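Local coordinates for protein dextranase (Pseudarthrobacter oxydans, PDB 6NZS) that hydrolyses internal alpha-1,6-glucosidic linkages of dextran, as an endo-acting glycoside hydrolase of family 49, at residues A335-H340 with Y358-S363; Y365-G370 with A386-L391. All blocks are in the same frame, centred on the assembly; numbering follows the deposited sequence.

Contact 1: residues A335-H340 with Y358-S363; sequences AEPPYH and YKQVGS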
loop_
_atom_site.group_PDB
_atom_site.type_symbol
_atom_site.label_atom_id
_atom_site.label_comp_id
_atom_site.label_asym_id
_atom_site.label_seq_id
_atom_site.Cartn_x
_atom_site.Cartn_y
_atom_site.Cartn_z
ATOM N N ALA A 335 -9.223 -2.091 -4.042
ATOM C CA ALA A 335 -9.833 -1.959 -2.726
ATOM C C ALA A 335 -10.157 -3.324 -2.139
ATOM O O ALA A 335 -10.540 -4.249 -2.861
ATOM C CB ALA A 335 -11.125 -1.146 -2.813
ATOM N N GLU A 336 -10.019 -3.428 -0.819
ATOM C CA GLU A 336 -10.477 -4.582 -0.053
ATOM C C GLU A 336 -10.034 -5.938 -0.611
ATOM O O GLU A 336 -10.864 -6.817 -0.869
ATOM C CB GLU A 336 -11.987 -4.539 0.134
ATOM C CG GLU A 336 -12.408 -4.287 1.553
ATOM C CD GLU A 336 -13.890 -4.021 1.686
ATOM O OE1 GLU A 336 -14.281 -2.848 1.839
ATOM O OE2 GLU A 336 -14.655 -4.996 1.658
ATOM N N PRO A 337 -8.738 -6.156 -0.778
ATOM C CA PRO A 337 -8.267 -7.453 -1.268
ATOM C C PRO A 337 -8.493 -8.536 -0.224
ATOM O O PRO A 337 -8.386 -8.284 0.989
ATOM C CB PRO A 337 -6.769 -7.212 -1.503
ATOM C CG PRO A 337 -6.419 -6.113 -0.564
ATOM C CD PRO A 337 -7.623 -5.226 -0.518
ATOM N N PRO A 338 -8.821 -9.759 -0.656
ATOM C CA PRO A 338 -8.929 -10.888 0.278
ATOM C C PRO A 338 -7.610 -11.606 0.523
ATOM O O PRO A 338 -7.548 -12.477 1.410
ATOM C CB PRO A 338 -9.900 -11.823 -0.455
ATOM C CG PRO A 338 -9.565 -11.603 -1.909
ATOM C CD PRO A 338 -9.273 -10.113 -2.014
ATOM N N TYR A 339 -6.564 -11.256 -0.224
ATOM C CA TYR A 339 -5.259 -11.915 -0.166
ATOM C C TYR A 339 -4.241 -10.972 -0.815
ATOM O O TYR A 339 -4.458 -9.758 -0.840
ATOM C CB TYR A 339 -5.361 -13.310 -0.821
ATOM C CG TYR A 339 -4.261 -14.278 -0.429
ATOM C CD1 TYR A 339 -4.135 -14.719 0.881
ATOM C CD2 TYR A 339 -3.355 -14.753 -1.372
ATOM C CE1 TYR A 339 -3.136 -15.611 1.245
ATOM C CE2 TYR A 339 -2.353 -15.648 -1.019
ATOM C CZ TYR A 339 -2.251 -16.071 0.292
ATOM O OH TYR A 339 -1.260 -16.962 0.665
ATOM N N HIS A 340 -3.153 -11.524 -1.356
ATOM C CA HIS A 340 -2.131 -10.676 -1.967
ATOM C C HIS A 340 -2.717 -9.876 -3.126
ATOM O O HIS A 340 -3.578 -10.355 -3.870
ATOM C CB HIS A 340 -0.970 -11.503 -2.530
ATOM C CG HIS A 340 -0.260 -12.348 -1.522
ATOM N ND1 HIS A 340 0.712 -13.257 -1.883
ATOM C CD2 HIS A 340 -0.368 -12.427 -0.176
ATOM C CE1 HIS A 340 1.165 -13.865 -0.801
ATOM N NE2 HIS A 340 0.524 -13.383 0.247
ATOM N N TYR A 358 -1.332 4.442 -9.044
ATOM C CA TYR A 358 -1.989 3.215 -8.630
ATOM C C TYR A 358 -2.153 3.279 -7.120
ATOM O O TYR A 358 -1.268 3.786 -6.415
ATOM C CB TYR A 358 -1.080 2.046 -9.021
ATOM C CG TYR A 358 -1.445 0.706 -8.453
ATOM C CD1 TYR A 358 -2.348 -0.126 -9.105
ATOM C CD2 TYR A 358 -0.858 0.249 -7.279
ATOM C CE1 TYR A 358 -2.670 -1.365 -8.600
ATOM C CE2 TYR A 358 -1.178 -0.991 -6.765
ATOM C CZ TYR A 358 -2.087 -1.793 -7.429
ATOM O OH TYR A 358 -2.405 -3.030 -6.929
ATOM N N LYS A 359 -3.292 2.791 -6.623
ATOM C CA LYS A 359 -3.599 2.882 -5.200
ATOM C C LYS A 359 -4.163 1.565 -4.689
ATOM O O LYS A 359 -4.889 0.862 -5.397
ATOM C CB LYS A 359 -4.617 3.984 -4.878
ATOM C CG LYS A 359 -4.281 5.353 -5.456
ATOM C CD LYS A 359 -4.947 5.530 -6.838
ATOM C CE LYS A 359 -4.430 6.730 -7.558
ATOM N NZ LYS A 359 -5.174 6.844 -8.830
ATOM N N GLN A 360 -3.833 1.250 -3.439
ATOM C CA GLN A 360 -4.412 0.118 -2.727
ATOM C C GLN A 360 -5.017 0.640 -1.431
ATOM O O GLN A 360 -4.334 1.316 -0.659
ATOM C CB GLN A 360 -3.333 -0.933 -2.448
ATOM C CG GLN A 360 -3.825 -2.185 -1.756
ATOM C CD GLN A 360 -2.694 -3.182 -1.547
ATOM O OE1 GLN A 360 -1.724 -3.239 -2.325
ATOM N NE2 GLN A 360 -2.793 -3.955 -0.491
ATOM N N VAL A 361 -6.307 0.363 -1.212
ATOM C CA VAL A 361 -7.052 0.876 -0.065
ATOM C C VAL A 361 -7.819 -0.262 0.596
ATOM O O VAL A 361 -8.121 -1.281 -0.028
ATOM C CB VAL A 361 -8.035 2.015 -0.439
ATOM C CG1 VAL A 361 -7.289 3.187 -1.048
ATOM C CG2 VAL A 361 -9.109 1.526 -1.403
ATOM N N GLY A 362 -8.157 -0.069 1.867
ATOM C CA GLY A 362 -8.986 -1.059 2.545
ATOM C C GLY A 362 -8.331 -2.410 2.746
ATOM O O GLY A 362 -8.997 -3.448 2.616
ATOM N N SER A 363 -7.052 -2.425 3.111
ATOM C CA SER A 363 -6.299 -3.672 3.271
ATOM C C SER A 363 -6.377 -4.149 4.726
ATOM O O SER A 363 -5.405 -4.143 5.485
ATOM C CB SER A 363 -4.862 -3.475 2.811
ATOM O OG SER A 363 -4.811 -3.219 1.416
HETATM O O HOH W 1 -8.965 -6.469 3.090
#

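Contact 2: residues Y365-G370 with A386-L391; sequences YWQTDG and ANDDVL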
loop_
_atom_site.group_PDB
_atom_site.type_symbol
_atom_site.label_atom_id
_atom_site.label_comp_id
_atom_site.label_asym_id
_atom_site.label_seq_id
_atom_site.Cartn_x
_atom_site.Cartn_y
_atom_site.Cartn_z
ATOM N N TYR A 365 -7.360 -7.271 6.079
ATOM C CA TYR A 365 -6.896 -8.608 6.425
ATOM C C TYR A 365 -5.371 -8.662 6.426
ATOM O O TYR A 365 -4.702 -7.893 5.736
ATOM C CB TYR A 365 -7.386 -9.606 5.369
ATOM C CG TYR A 365 -8.881 -9.814 5.289
ATOM C CD1 TYR A 365 -9.623 -10.174 6.418
ATOM C CD2 TYR A 365 -9.553 -9.660 4.079
ATOM C CE1 TYR A 365 -10.991 -10.373 6.330
ATOM C CE2 TYR A 365 -10.921 -9.857 3.983
ATOM C CZ TYR A 365 -11.636 -10.208 5.114
ATOM O OH TYR A 365 -13.003 -10.401 5.020
ATOM N N TRP A 366 -4.819 -9.608 7.194
ATOM C CA TRP A 366 -3.439 -10.012 6.973
ATOM C C TRP A 366 -3.277 -10.502 5.538
ATOM O O TRP A 366 -4.248 -10.815 4.842
ATOM C CB TRP A 366 -3.077 -11.188 7.889
ATOM C CG TRP A 366 -2.888 -10.834 9.324
ATOM C CD1 TRP A 366 -2.503 -9.627 9.830
ATOM C CD2 TRP A 366 -3.085 -11.697 10.453
ATOM N NE1 TRP A 366 -2.443 -9.685 11.204
ATOM C CE2 TRP A 366 -2.794 -10.946 11.611
ATOM C CE3 TRP A 366 -3.487 -13.029 10.597
ATOM C CZ2 TRP A 366 -2.893 -11.481 12.900
ATOM C CZ3 TRP A 366 -3.575 -13.565 11.886
ATOM C CH2 TRP A 366 -3.281 -12.788 13.014
ATOM N N GLN A 367 -2.021 -10.600 5.103
ATOM C CA GLN A 367 -1.664 -11.139 3.793
ATOM C C GLN A 367 -2.184 -10.281 2.648
ATOM O O GLN A 367 -2.314 -10.753 1.514
ATOM C CB GLN A 367 -2.072 -12.613 3.642
ATOM C CG GLN A 367 -1.624 -13.471 4.828
ATOM C CD GLN A 367 -1.903 -14.947 4.632
ATOM O OE1 GLN A 367 -2.954 -15.453 5.024
ATOM N NE2 GLN A 367 -0.960 -15.643 4.014
ATOM N N THR A 368 -2.472 -9.008 2.922
ATOM C CA THR A 368 -2.849 -8.057 1.881
ATOM C C THR A 368 -1.607 -7.316 1.384
ATOM O O THR A 368 -1.522 -6.096 1.403
ATOM C CB THR A 368 -3.933 -7.116 2.392
ATOM O OG1 THR A 368 -3.556 -6.580 3.671
ATOM C CG2 THR A 368 -5.232 -7.890 2.538
ATOM N N ASP A 369 -0.641 -8.112 0.925
ATOM C CA ASP A 369 0.651 -7.603 0.478
ATOM C C ASP A 369 0.470 -6.535 -0.589
ATOM O O ASP A 369 -0.394 -6.653 -1.468
ATOM C CB ASP A 369 1.463 -8.727 -0.185
ATOM C CG ASP A 369 1.794 -9.899 0.747
ATOM O OD1 ASP A 369 1.149 -10.086 1.807
ATOM O OD2 ASP A 369 2.717 -10.673 0.380
ATOM N N GLY A 370 1.329 -5.513 -0.529
ATOM C CA GLY A 370 1.470 -4.547 -1.599
ATOM C C GLY A 370 2.171 -5.125 -2.814
ATOM O O GLY A 370 2.139 -6.337 -3.063
ATOM N N ALA A 386 -1.677 -1.303 3.389
ATOM C CA ALA A 386 -1.411 -2.740 3.384
ATOM C C ALA A 386 -1.242 -3.249 4.811
ATOM O O ALA A 386 -0.718 -2.545 5.678
ATOM C CB ALA A 386 -0.171 -3.105 2.543
ATOM N N ASN A 387 -1.690 -4.491 5.046
ATOM C CA ASN A 387 -1.538 -5.182 6.327
ATOM C C ASN A 387 -0.608 -6.384 6.200
ATOM O O ASN A 387 -0.814 -7.426 6.820
ATOM C CB ASN A 387 -2.888 -5.573 6.923
ATOM C CG ASN A 387 -2.811 -5.815 8.424
ATOM O OD1 ASN A 387 -1.841 -5.443 9.073
ATOM N ND2 ASN A 387 -3.842 -6.443 8.981
ATOM N N ASP A 388 0.421 -6.230 5.384
ATOM C CA ASP A 388 1.515 -7.177 5.244
ATOM C C ASP A 388 2.654 -6.417 4.575
ATOM O O ASP A 388 2.598 -5.189 4.470
ATOM C CB ASP A 388 1.062 -8.437 4.499
ATOM C CG ASP A 388 1.701 -9.689 5.067
ATOM O OD1 ASP A 388 2.939 -9.787 4.965
ATOM O OD2 ASP A 388 0.987 -10.543 5.645
ATOM N N ASP A 389 3.692 -7.137 4.128
ATOM C CA ASP A 389 4.794 -6.528 3.378
ATOM C C ASP A 389 4.235 -5.553 2.360
ATOM O O ASP A 389 3.375 -5.920 1.558
ATOM C CB ASP A 389 5.548 -7.613 2.594
ATOM C CG ASP A 389 6.219 -8.638 3.474
ATOM O OD1 ASP A 389 6.706 -8.282 4.565
ATOM O OD2 ASP A 389 6.269 -9.822 3.054
ATOM N N VAL A 390 4.717 -4.306 2.390
ATOM C CA VAL A 390 4.147 -3.285 1.511
ATOM C C VAL A 390 4.898 -3.217 0.187
ATOM O O VAL A 390 4.297 -3.312 -0.896
ATOM C CB VAL A 390 4.093 -1.895 2.174
ATOM C CG1 VAL A 390 3.325 -0.922 1.261
ATOM C CG2 VAL A 390 3.450 -1.954 3.567
ATOM N N LEU A 391 6.202 -2.995 0.260
ATOM C CA LEU A 391 7.062 -2.952 -0.918
ATOM C C LEU A 391 7.953 -4.188 -0.880
ATOM O O LEU A 391 8.881 -4.270 -0.067
ATOM C CB LEU A 391 7.892 -1.672 -0.943
ATOM C CG LEU A 391 7.066 -0.385 -1.007
ATOM C CD1 LEU A 391 7.988 0.823 -1.047
ATOM C CD2 LEU A 391 6.112 -0.387 -2.212
#

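Contact 1: residues A335-H340 with Y358-S363
Parallel rungs of the beta-solenoid of family 49 meet here at the ends of two strands, where Ala335 pairs with Val361 as the last bridge before both chains turn off. Just beyond it Glu336 N gives its hydrogen to Val361 O at 3.0 Å. The same oxygen also receives the CA-H of Ala335, and a second CA-H...O contact, from Glu336 CA to Gly362 O at 3.3 Å, extends the pairing by one residue. The same face of the two strands carries Ala335 CB against Val361 CG2, 3.6 Å apart; chi1 of -60° sets CG1 beside the backbone N and leaves CG2 for this touch, with Trp87 of strand 84-92 packed on both residues. Glu336 and Gly362 each take a positive phi, so the two turns match; the Glu336 carboxylate leaves the contact to bond Ser58 and Ser62. Further on, Pro337 sets CG and CD beside the hydroxyl of Ser363, CG lying 3.9 Å from OG. That hydroxyl accepts a bond from Gln360 NE2 at 2.9 Å, lying nearly in the amide plane, and is also bonded to Asn385 O of the next rung. An alanine in place of Ser363 would probably leave Gln360 NE2 with Thr368 O but one acceptor fewer, Asn385 O without this partner, and a small gap beside Pro337 CG. A water closes the far end, donating to Pro337 O at 2.8 Å and to Gly362 O at 3.1 Å.

Contact 2: residues Y365-G370 with A386-L391
The indole of Trp366 and the amide of Asn387 meet with their planes 46° apart, ND2 coming obliquely to within 3.6 Å of CD1. Asn387 has CG anti to its backbone N (chi1 -159°), which puts this root of the amide on the Trp366 side, 4.1 Å from CD1; the amide is held at both ends from outside, OD1 by the backbone N-H groups of Glu409 and Asn410, ND2 by Trp364 O. The carboxylates of Asp369 and Asp388 run alongside each other in the same direction, their planes turned 39° apart and OD1 of Asp369 only 3.6 Å from OD1 of Asp388. Asp369 OD2 forms a salt bridge with Lys392, and Asp388 OD1 accepts the N-H of Asp389 through its anti lone pair. The other Asp388 oxygen, OD2, takes a weak bond from Gln367 N at 3.1 Å. Thr368 OG1 works twice, donating to Tyr365 O at 2.7 Å and accepting from Asn387 N at 3.1 Å, so it ties its own turn, an inverse gamma turn, to the neighbouring loop. Gly370 N bonds Asp389 O at 3.0 Å; a side chain on Gly370 would run into Val390 O. Asp389, bonded to Trp418 and Gln415, joins Asp369 and Asp388 in an acidic cluster on loops of successive coils stacked on one another, as in a right-handed parallel beta-helix of the pectin-lyase-like clan.

In the fold
Following the chain, strand 325-335 ends in the loop of contact 1, then strands 342-346 and 351-361 bring it back to 358-363, closing one coil. Only then does contact 2 open at 365-370; strands 371-372, 377-380 and 382-386 carry the chain round to 386-391, closing the next. The two closures are in series, neither nested nor crossed, with centres about 8 Å apart. They join directly where Gln360 NE2 probably bonds Thr368 O and where His340 packs on Asp369. Together they illustrate how successive coils are stitched at their turns: contact 1 ties a strand pair beside strand 84-92 of the N-terminal region, while contact 2 joins the loops leading into strands 371-372 and 391-392.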